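Local coordinates for protein immunoreactive 84kD antigen PG93 (Porphyromonas gingivalis, PDB 5M11) that probably serves as an essential cell-surface component of the type IX secretion system and binds zinc and calcium ions, at residues A413-N418 against G437-V442; K444-Y449 against P462-L467; K481-L486 against L498-R503. One frame throughout, in Å; residues are numbered along the deposited sequence.

Contact 1 of 3, residues A413-N418 against G437-V442; sequences AIAECN and GTLGAV
L439 holds CG anti to its carbonyl carbon (chi1 -53°), and V442 places CG1 likewise (chi1 -78°); from CB bonds directed at the loop 413-418, this sets L439 CD1 and CD2 and V442 CG1 against it. L439 CD1 reaches the loop backbone, 3.5 Å from A413 O and beside A415 N; CD2 meets I414, whose CG2 is 3.9 Å away, the two side chains crossing at about a right angle. A415 points its single methyl at the other segment, where CB lies 3.9 Å from V442 CG1 and equally close to CG2, straddled by the fork of the valine. V442 CG1 also packs on the E416-C417 peptide, 3.6 Å from C417 N. At the far end the cysteine methylene makes the contact: C417 CB is 3.7 Å from A441 CB and also faces A441 O. E416 points its CB away from 437-442, and its OE2 hydrogen-bonds to S408 OG. Around L439, V424 and F447 of the same sheet add apolar cover. With methyl and methylene carbons packed on one another and on backbone atoms, and no polar pair between the segments, the loop leading into strand 422-429 is held against 437-442 by apolar packing.

Contact 2 of 3, residues K444-Y449 against P462-L467; sequences KNIFMY and PDVANL. With ZN (zinc ion), chain G.
N445 OD1 takes one hydrogen bond from the other segment, donated by N466 N at 3.0 Å and weak, since the N-H...O angle is 122°. The oxygen lies beside the type II turn V464-L467, near V464 O, A465 CA and the N-H of the turn's third residue, N466. At the other corner of the amide, N445 ND2 gives a weak hydrogen bond to L439 O on the adjacent strand 435-439, so the one side chain spans strand and turn. N445 and I446 together face F459 as a classic beta bulge. Apolar packing across the pair is thin: I446 CD1 meets V464 CG2 at 4.4 Å, and both side chains also touch L498 of the next sheet. Just before the turn, D463 grips the zinc ion with both carboxylate oxygens, OD2 at 2.1 Å and OD1 at 2.5 Å, and H514 NE2 binds the same ion. Between the two segments, then, a lightly bonded asparagine amide joins the turn to the strand, while the zinc links the connecting loop to strand 513-517 in the following four-stranded sheet.

Contact 3 of 3, residues K481-L486 against L498-R503; sequences KWVNIL and LIFNDR. With CA (calcium ion), chain B.
Strands 481-485 and 497-501 form a beta hairpin, the middle pair of a four-stranded antiparallel sheet, consistent with a propeller blade. The axes of segments 481-485 and 498-501 approach to 4.7 Å, their N-to-C directions 154° apart. K481-F500 and V483-L498 are hydrogen-bonded pairs, each closed by two backbone bonds; the straightest, L498 N to V483 O, is 2.8 Å long at 173°. W482 and I499 form the non-hydrogen-bonded pair between them. Their side chains run side by side, and I499 CG1 lies over the indole five-membered ring, 3.6 Å from its centroid, a CH-pi contact. On the other face F500 carries CG in the crowded position between N and carbonyl carbon (chi1 66°), with the ring across to K481. K481 CB sits over one ring face, 3.9 Å from the centroid, while V483 CG2 meets the ring edge in plane. The lysine, bent at chi2 and chi4, puts NZ 2.8 Å from D502 OD1, a salt bridge met from above the carboxylate plane; NZ also bonds to G479 O, and W436 of the preceding sheet adds a cation-pi contact. D502 O binds calcium at 2.4 Å, with D511, D512, T505 and T508. Strand 469-475 flanks 481-485, and strand 513-517 flanks 497-501.

From the N terminus, contact 1 brings the loop after strand 402-407 back onto 437-442, on strand 435-439 and what follows, spanning strand 422-429. Contact 2 opens just after it, joining strand 446-450 to the loop before strand 469-475 across strand 455-459, and contact 3 then closes the 481-485/497-501 hairpin. The three run in series, without nesting or crossing. Contacts 1 and 2 share one sheet: F447 N lies 2.8 Å from G437 O, a probable hydrogen bond. Contacts 2 and 3 meet between adjacent sheets, where I446 CG2 lies 3.6 Å from F500 CZ. Contact 1 touches contact 3 more lightly, through T438 and V483.

Contact 1 of 3, residues A413-N418 against G437-V442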
loop_
_atom_site.group_PDB
_atom_site.type_symbol
_atom_site.label_atom_id
_atom_site.label_comp_id
_atom_site.label_asym_id
_atom_site.label_seq_id
_atom_site.Cartn_x
_atom_site.Cartn_y
_atom_site.Cartn_z
ATOM N N ALA A 413 -14.275 -31.515 -6.609
ATOM C CA ALA A 413 -14.375 -31.050 -8.006
ATOM C C ALA A 413 -13.210 -30.092 -8.356
ATOM O O ALA A 413 -13.057 -29.729 -9.529
ATOM C CB ALA A 413 -15.715 -30.384 -8.277
ATOM N N ILE A 414 -12.373 -29.722 -7.336
ATOM C CA ILE A 414 -11.167 -28.889 -7.445
ATOM C C ILE A 414 -10.114 -29.727 -8.175
ATOM O O ILE A 414 -9.375 -30.494 -7.555
ATOM C CB ILE A 414 -10.680 -28.355 -6.048
ATOM C CG1 ILE A 414 -11.782 -27.575 -5.265
ATOM C CG2 ILE A 414 -9.391 -27.526 -6.126
ATOM C CD1 ILE A 414 -12.604 -26.578 -5.993
ATOM N N ALA A 415 -10.123 -29.626 -9.515
ATOM C CA ALA A 415 -9.235 -30.346 -10.434
ATOM C C ALA A 415 -7.813 -29.766 -10.414
ATOM O O ALA A 415 -7.641 -28.542 -10.477
ATOM C CB ALA A 415 -9.798 -30.286 -11.844
ATOM N N GLU A 416 -6.805 -30.646 -10.340
ATOM C CA GLU A 416 -5.399 -30.256 -10.316
ATOM C C GLU A 416 -4.773 -30.316 -11.721
ATOM O O GLU A 416 -4.893 -31.331 -12.416
ATOM C CB GLU A 416 -4.596 -31.147 -9.349
ATOM C CG GLU A 416 -5.141 -31.224 -7.932
ATOM C CD GLU A 416 -4.359 -32.104 -6.972
ATOM O OE1 GLU A 416 -3.974 -33.234 -7.357
ATOM O OE2 GLU A 416 -4.166 -31.671 -5.813
ATOM N N CYS A 417 -4.107 -29.222 -12.128
ATOM C CA CYS A 417 -3.414 -29.101 -13.417
ATOM C C CYS A 417 -2.108 -29.867 -13.380
ATOM O O CYS A 417 -1.613 -30.294 -14.425
ATOM C CB CYS A 417 -3.185 -27.639 -13.783
ATOM S SG CYS A 417 -2.597 -26.613 -12.413
ATOM N N ASN A 418 -1.542 -30.019 -12.178
ATOM C CA ASN A 418 -0.313 -30.761 -11.917
ATOM C C ASN A 418 -0.477 -31.549 -10.623
ATOM O O ASN A 418 -1.257 -31.118 -9.781
ATOM C CB ASN A 418 0.899 -29.819 -11.860
ATOM C CG ASN A 418 1.450 -29.468 -13.224
ATOM O OD1 ASN A 418 1.698 -30.343 -14.073
ATOM N ND2 ASN A 418 1.657 -28.180 -13.459
ATOM N N GLY A 437 -17.362 -21.283 -8.982
ATOM C CA GLY A 437 -15.981 -20.886 -9.144
ATOM C C GLY A 437 -15.357 -21.531 -10.346
ATOM O O GLY A 437 -15.917 -22.464 -10.928
ATOM N N THR A 438 -14.184 -21.029 -10.718
ATOM C CA THR A 438 -13.437 -21.524 -11.861
ATOM C C THR A 438 -12.042 -21.998 -11.402
ATOM O O THR A 438 -11.569 -21.609 -10.330
ATOM C CB THR A 438 -13.381 -20.455 -12.973
ATOM O OG1 THR A 438 -12.380 -19.484 -12.655
ATOM C CG2 THR A 438 -14.745 -19.792 -13.246
ATOM N N LEU A 439 -11.416 -22.877 -12.211
ATOM C CA LEU A 439 -10.091 -23.470 -11.996
ATOM C C LEU A 439 -9.230 -23.250 -13.222
ATOM O O LEU A 439 -9.713 -23.341 -14.359
ATOM C CB LEU A 439 -10.196 -24.983 -11.724
ATOM C CG LEU A 439 -11.125 -25.474 -10.617
ATOM C CD1 LEU A 439 -11.770 -26.802 -10.999
ATOM C CD2 LEU A 439 -10.391 -25.603 -9.311
ATOM N N GLY A 440 -7.954 -23.012 -12.994
ATOM C CA GLY A 440 -7.007 -22.813 -14.081
ATOM C C GLY A 440 -6.299 -24.068 -14.553
ATOM O O GLY A 440 -6.043 -24.984 -13.762
ATOM N N ALA A 441 -5.970 -24.071 -15.868
ATOM C CA ALA A 441 -5.241 -25.067 -16.672
ATOM C C ALA A 441 -5.755 -26.534 -16.512
ATOM O O ALA A 441 -4.945 -27.455 -16.390
ATOM C CB ALA A 441 -3.750 -24.990 -16.361
ATOM N N VAL A 442 -7.094 -26.743 -16.551
ATOM C CA VAL A 442 -7.760 -28.062 -16.443
ATOM C C VAL A 442 -8.978 -28.104 -17.361
ATOM O O VAL A 442 -9.539 -27.039 -17.648
ATOM C CB VAL A 442 -8.182 -28.462 -14.993
ATOM C CG1 VAL A 442 -7.006 -28.963 -14.172
ATOM C CG2 VAL A 442 -8.936 -27.349 -14.276
#

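Contact 2 of 3, residues K444-Y449 against P462-L467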
loop_
_atom_site.group_PDB
_atom_site.type_symbol
_atom_site.label_atom_id
_atom_site.label_comp_id
_atom_site.label_asym_id
_atom_site.label_seq_id
_atom_site.Cartn_x
_atom_site.Cartn_y
_atom_site.Cartn_z
ATOM N N LYS A 444 -12.443 -29.669 -16.962
ATOM C CA LYS A 444 -13.696 -29.276 -16.290
ATOM C C LYS A 444 -13.426 -28.024 -15.440
ATOM O O LYS A 444 -13.316 -28.072 -14.202
ATOM C CB LYS A 444 -14.262 -30.436 -15.452
ATOM C CG LYS A 444 -14.769 -31.628 -16.256
ATOM C CD LYS A 444 -14.922 -32.878 -15.396
ATOM C CE LYS A 444 -16.335 -33.070 -14.891
ATOM N NZ LYS A 444 -16.376 -33.666 -13.524
ATOM N N ASN A 445 -13.295 -26.901 -16.157
ATOM C CA ASN A 445 -12.938 -25.566 -15.698
ATOM C C ASN A 445 -13.850 -24.981 -14.630
ATOM O O ASN A 445 -13.353 -24.528 -13.605
ATOM C CB ASN A 445 -12.923 -24.612 -16.900
ATOM C CG ASN A 445 -11.580 -24.452 -17.567
ATOM O OD1 ASN A 445 -11.519 -24.217 -18.762
ATOM N ND2 ASN A 445 -10.472 -24.519 -16.820
ATOM N N ILE A 446 -15.164 -24.912 -14.916
ATOM C CA ILE A 446 -16.210 -24.303 -14.085
ATOM C C ILE A 446 -16.761 -25.320 -13.075
ATOM O O ILE A 446 -17.046 -26.456 -13.451
ATOM C CB ILE A 446 -17.328 -23.756 -15.028
ATOM C CG1 ILE A 446 -16.750 -22.718 -16.054
ATOM C CG2 ILE A 446 -18.470 -23.147 -14.215
ATOM C CD1 ILE A 446 -17.316 -22.781 -17.428
ATOM N N PHE A 447 -16.927 -24.911 -11.803
ATOM C CA PHE A 447 -17.452 -25.806 -10.771
ATOM C C PHE A 447 -18.483 -25.118 -9.852
ATOM O O PHE A 447 -18.609 -23.888 -9.826
ATOM C CB PHE A 447 -16.302 -26.427 -9.923
ATOM C CG PHE A 447 -15.634 -25.507 -8.926
ATOM C CD1 PHE A 447 -16.175 -25.314 -7.661
ATOM C CD2 PHE A 447 -14.450 -24.856 -9.240
ATOM C CE1 PHE A 447 -15.574 -24.441 -6.751
ATOM C CE2 PHE A 447 -13.845 -23.989 -8.324
ATOM C CZ PHE A 447 -14.421 -23.774 -7.091
ATOM N N MET A 448 -19.205 -25.951 -9.087
ATOM C CA MET A 448 -20.162 -25.557 -8.074
ATOM C C MET A 448 -20.049 -26.487 -6.851
ATOM O O MET A 448 -19.937 -27.722 -6.998
ATOM C CB MET A 448 -21.595 -25.530 -8.602
ATOM C CG MET A 448 -22.556 -24.907 -7.611
ATOM S SD MET A 448 -24.083 -25.844 -7.329
ATOM C CE MET A 448 -23.471 -27.237 -6.323
ATOM N N TYR A 449 -20.106 -25.873 -5.640
ATOM C CA TYR A 449 -20.095 -26.568 -4.358
ATOM C C TYR A 449 -21.302 -26.170 -3.538
ATOM O O TYR A 449 -21.564 -24.977 -3.367
ATOM C CB TYR A 449 -18.809 -26.278 -3.578
ATOM C CG TYR A 449 -18.738 -26.936 -2.213
ATOM C CD1 TYR A 449 -18.816 -28.319 -2.076
ATOM C CD2 TYR A 449 -18.537 -26.178 -1.063
ATOM C CE1 TYR A 449 -18.734 -28.926 -0.827
ATOM C CE2 TYR A 449 -18.445 -26.775 0.189
ATOM C CZ TYR A 449 -18.544 -28.149 0.303
ATOM O OH TYR A 449 -18.468 -28.723 1.544
ATOM N N PRO A 462 -16.338 -26.370 -24.480
ATOM C CA PRO A 462 -15.091 -26.535 -25.274
ATOM C C PRO A 462 -14.344 -25.252 -25.682
ATOM O O PRO A 462 -13.108 -25.242 -25.662
ATOM C CB PRO A 462 -15.561 -27.283 -26.521
ATOM C CG PRO A 462 -16.770 -28.022 -26.100
ATOM C CD PRO A 462 -17.370 -27.343 -24.898
ATOM N N ASP A 463 -15.083 -24.183 -26.034
ATOM C CA ASP A 463 -14.541 -22.872 -26.423
ATOM C C ASP A 463 -13.731 -22.191 -25.251
ATOM O O ASP A 463 -12.787 -21.457 -25.532
ATOM C CB ASP A 463 -15.661 -21.934 -26.965
ATOM C CG ASP A 463 -17.094 -22.292 -26.566
ATOM O OD1 ASP A 463 -17.706 -23.164 -27.240
ATOM O OD2 ASP A 463 -17.595 -21.715 -25.575
ATOM N N VAL A 464 -14.069 -22.470 -23.968
ATOM C CA VAL A 464 -13.374 -21.920 -22.780
ATOM C C VAL A 464 -12.570 -22.995 -21.987
ATOM O O VAL A 464 -11.834 -22.619 -21.074
ATOM C CB VAL A 464 -14.297 -21.149 -21.792
ATOM C CG1 VAL A 464 -14.760 -19.819 -22.370
ATOM C CG2 VAL A 464 -15.470 -22.002 -21.305
ATOM N N ALA A 465 -12.721 -24.305 -22.303
ATOM C CA ALA A 465 -12.016 -25.371 -21.589
ATOM C C ALA A 465 -10.499 -25.308 -21.801
ATOM O O ALA A 465 -10.019 -24.920 -22.876
ATOM C CB ALA A 465 -12.546 -26.732 -21.995
ATOM N N ASN A 466 -9.759 -25.641 -20.716
ATOM C CA ASN A 466 -8.298 -25.744 -20.557
ATOM C C ASN A 466 -7.547 -24.405 -20.608
ATOM O O ASN A 466 -6.316 -24.426 -20.577
ATOM C CB ASN A 466 -7.701 -26.719 -21.566
ATOM C CG ASN A 466 -8.112 -28.142 -21.313
ATOM O OD1 ASN A 466 -7.781 -28.720 -20.275
ATOM N ND2 ASN A 466 -8.836 -28.744 -22.256
ATOM N N LEU A 467 -8.254 -23.250 -20.602
ATOM C CA LEU A 467 -7.570 -21.950 -20.605
ATOM C C LEU A 467 -6.815 -21.759 -19.298
ATOM O O LEU A 467 -7.282 -22.199 -18.247
ATOM C CB LEU A 467 -8.489 -20.746 -20.906
ATOM C CG LEU A 467 -9.682 -20.428 -19.988
ATOM C CD1 LEU A 467 -9.275 -19.496 -18.847
ATOM C CD2 LEU A 467 -10.777 -19.727 -20.784
HETATM ZN ZN ZN G . -19.383 -21.474 -26.615
#

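Contact 3 of 3, residues K481-L486 against L498-R503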
loop_
_atom_site.group_PDB
_atom_site.type_symbol
_atom_site.label_atom_id
_atom_site.label_comp_id
_atom_site.label_asym_id
_atom_site.label_seq_id
_atom_site.Cartn_x
_atom_site.Cartn_y
_atom_site.Cartn_z
ATOM N N LYS A 481 -23.881 -15.859 -15.376
ATOM C CA LYS A 481 -22.570 -15.741 -14.744
ATOM C C LYS A 481 -21.593 -15.219 -15.756
ATOM O O LYS A 481 -21.471 -15.796 -16.837
ATOM C CB LYS A 481 -22.115 -17.089 -14.148
ATOM C CG LYS A 481 -22.995 -17.548 -12.990
ATOM C CD LYS A 481 -23.110 -19.051 -12.904
ATOM C CE LYS A 481 -24.072 -19.483 -11.819
ATOM N NZ LYS A 481 -25.476 -19.542 -12.304
ATOM N N TRP A 482 -20.945 -14.086 -15.439
ATOM C CA TRP A 482 -19.939 -13.448 -16.300
ATOM C C TRP A 482 -18.588 -13.703 -15.714
ATOM O O TRP A 482 -18.381 -13.445 -14.525
ATOM C CB TRP A 482 -20.179 -11.925 -16.463
ATOM C CG TRP A 482 -21.461 -11.537 -17.156
ATOM C CD1 TRP A 482 -22.708 -12.017 -16.897
ATOM C CD2 TRP A 482 -21.628 -10.503 -18.145
ATOM N NE1 TRP A 482 -23.629 -11.414 -17.725
ATOM C CE2 TRP A 482 -23.001 -10.457 -18.474
ATOM C CE3 TRP A 482 -20.747 -9.631 -18.807
ATOM C CZ2 TRP A 482 -23.514 -9.581 -19.431
ATOM C CZ3 TRP A 482 -21.256 -8.760 -19.750
ATOM C CH2 TRP A 482 -22.625 -8.747 -20.064
ATOM N N VAL A 483 -17.680 -14.270 -16.514
ATOM C CA VAL A 483 -16.301 -14.527 -16.082
ATOM C C VAL A 483 -15.359 -13.947 -17.139
ATOM O O VAL A 483 -15.493 -14.318 -18.297
ATOM C CB VAL A 483 -15.960 -16.027 -15.778
ATOM C CG1 VAL A 483 -14.777 -16.127 -14.831
ATOM C CG2 VAL A 483 -17.142 -16.786 -15.187
ATOM N N ASN A 484 -14.420 -13.054 -16.747
ATOM C CA ASN A 484 -13.407 -12.487 -17.655
ATOM C C ASN A 484 -12.248 -13.482 -17.872
ATOM O O ASN A 484 -12.001 -14.317 -17.011
ATOM C CB ASN A 484 -12.870 -11.112 -17.180
ATOM C CG ASN A 484 -12.323 -11.005 -15.768
ATOM O OD1 ASN A 484 -13.037 -11.119 -14.768
ATOM N ND2 ASN A 484 -11.081 -10.588 -15.658
ATOM N N ILE A 485 -11.570 -13.418 -19.039
ATOM C CA ILE A 485 -10.437 -14.315 -19.356
ATOM C C ILE A 485 -9.131 -13.551 -19.171
ATOM O O ILE A 485 -8.864 -12.593 -19.906
ATOM C CB ILE A 485 -10.493 -14.982 -20.782
ATOM C CG1 ILE A 485 -11.950 -15.323 -21.253
ATOM C CG2 ILE A 485 -9.551 -16.206 -20.886
ATOM C CD1 ILE A 485 -12.701 -16.399 -20.573
ATOM N N LEU A 486 -8.325 -13.964 -18.189
ATOM C CA LEU A 486 -7.041 -13.318 -17.956
ATOM C C LEU A 486 -5.944 -13.897 -18.858
ATOM O O LEU A 486 -5.042 -13.150 -19.239
ATOM C CB LEU A 486 -6.621 -13.419 -16.490
ATOM C CG LEU A 486 -7.246 -12.437 -15.497
ATOM C CD1 LEU A 486 -6.626 -12.610 -14.142
ATOM C CD2 LEU A 486 -7.077 -10.984 -15.937
ATOM N N LEU A 498 -16.843 -14.839 -20.717
ATOM C CA LEU A 498 -17.783 -15.936 -20.873
ATOM C C LEU A 498 -19.024 -15.676 -19.992
ATOM O O LEU A 498 -18.913 -15.500 -18.767
ATOM C CB LEU A 498 -17.130 -17.297 -20.562
ATOM C CG LEU A 498 -18.072 -18.461 -20.257
ATOM C CD1 LEU A 498 -18.614 -19.110 -21.527
ATOM C CD2 LEU A 498 -17.392 -19.470 -19.400
ATOM N N ILE A 499 -20.195 -15.622 -20.634
ATOM C CA ILE A 499 -21.486 -15.478 -19.961
ATOM C C ILE A 499 -22.135 -16.849 -20.053
ATOM O O ILE A 499 -22.132 -17.427 -21.139
ATOM C CB ILE A 499 -22.378 -14.348 -20.571
ATOM C CG1 ILE A 499 -21.621 -13.017 -20.715
ATOM C CG2 ILE A 499 -23.705 -14.162 -19.818
ATOM C CD1 ILE A 499 -21.234 -12.716 -22.130
ATOM N N PHE A 500 -22.634 -17.399 -18.931
ATOM C CA PHE A 500 -23.294 -18.703 -18.968
ATOM C C PHE A 500 -24.337 -18.869 -17.861
ATOM O O PHE A 500 -24.220 -18.245 -16.801
ATOM C CB PHE A 500 -22.275 -19.844 -18.902
ATOM C CG PHE A 500 -21.524 -19.940 -17.608
ATOM C CD1 PHE A 500 -21.915 -20.842 -16.625
ATOM C CD2 PHE A 500 -20.396 -19.159 -17.382
ATOM C CE1 PHE A 500 -21.215 -20.934 -15.422
ATOM C CE2 PHE A 500 -19.703 -19.246 -16.179
ATOM C CZ PHE A 500 -20.122 -20.131 -15.204
ATOM N N ASN A 501 -25.352 -19.725 -18.121
ATOM C CA ASN A 501 -26.420 -20.049 -17.182
ATOM C C ASN A 501 -26.626 -21.555 -17.141
ATOM O O ASN A 501 -27.057 -22.161 -18.117
ATOM C CB ASN A 501 -27.724 -19.328 -17.525
ATOM C CG ASN A 501 -28.634 -19.167 -16.338
ATOM O OD1 ASN A 501 -29.143 -20.138 -15.768
ATOM N ND2 ASN A 501 -28.864 -17.928 -15.945
ATOM N N ASP A 502 -26.284 -22.149 -15.992
ATOM C CA ASP A 502 -26.367 -23.573 -15.660
ATOM C C ASP A 502 -27.810 -24.125 -15.713
ATOM O O ASP A 502 -27.988 -25.344 -15.729
ATOM C CB ASP A 502 -25.801 -23.774 -14.250
ATOM C CG ASP A 502 -26.623 -23.084 -13.178
ATOM O OD1 ASP A 502 -26.778 -21.830 -13.255
ATOM O OD2 ASP A 502 -27.139 -23.796 -12.276
ATOM N N ARG A 503 -28.825 -23.219 -15.680
ATOM C CA ARG A 503 -30.278 -23.471 -15.723
ATOM C C ARG A 503 -30.734 -24.421 -14.580
ATOM O O ARG A 503 -31.504 -25.364 -14.814
ATOM C CB ARG A 503 -30.734 -23.999 -17.123
ATOM C CG ARG A 503 -30.479 -23.054 -18.309
ATOM C CD ARG A 503 -31.255 -21.755 -18.198
ATOM N NE ARG A 503 -31.233 -20.977 -19.439
ATOM C CZ ARG A 503 -31.206 -19.647 -19.495
ATOM N NH1 ARG A 503 -31.169 -18.925 -18.380
ATOM N NH2 ARG A 503 -31.208 -19.028 -20.670
HETATM CA CA CA B . -27.651 -27.532 -16.629
#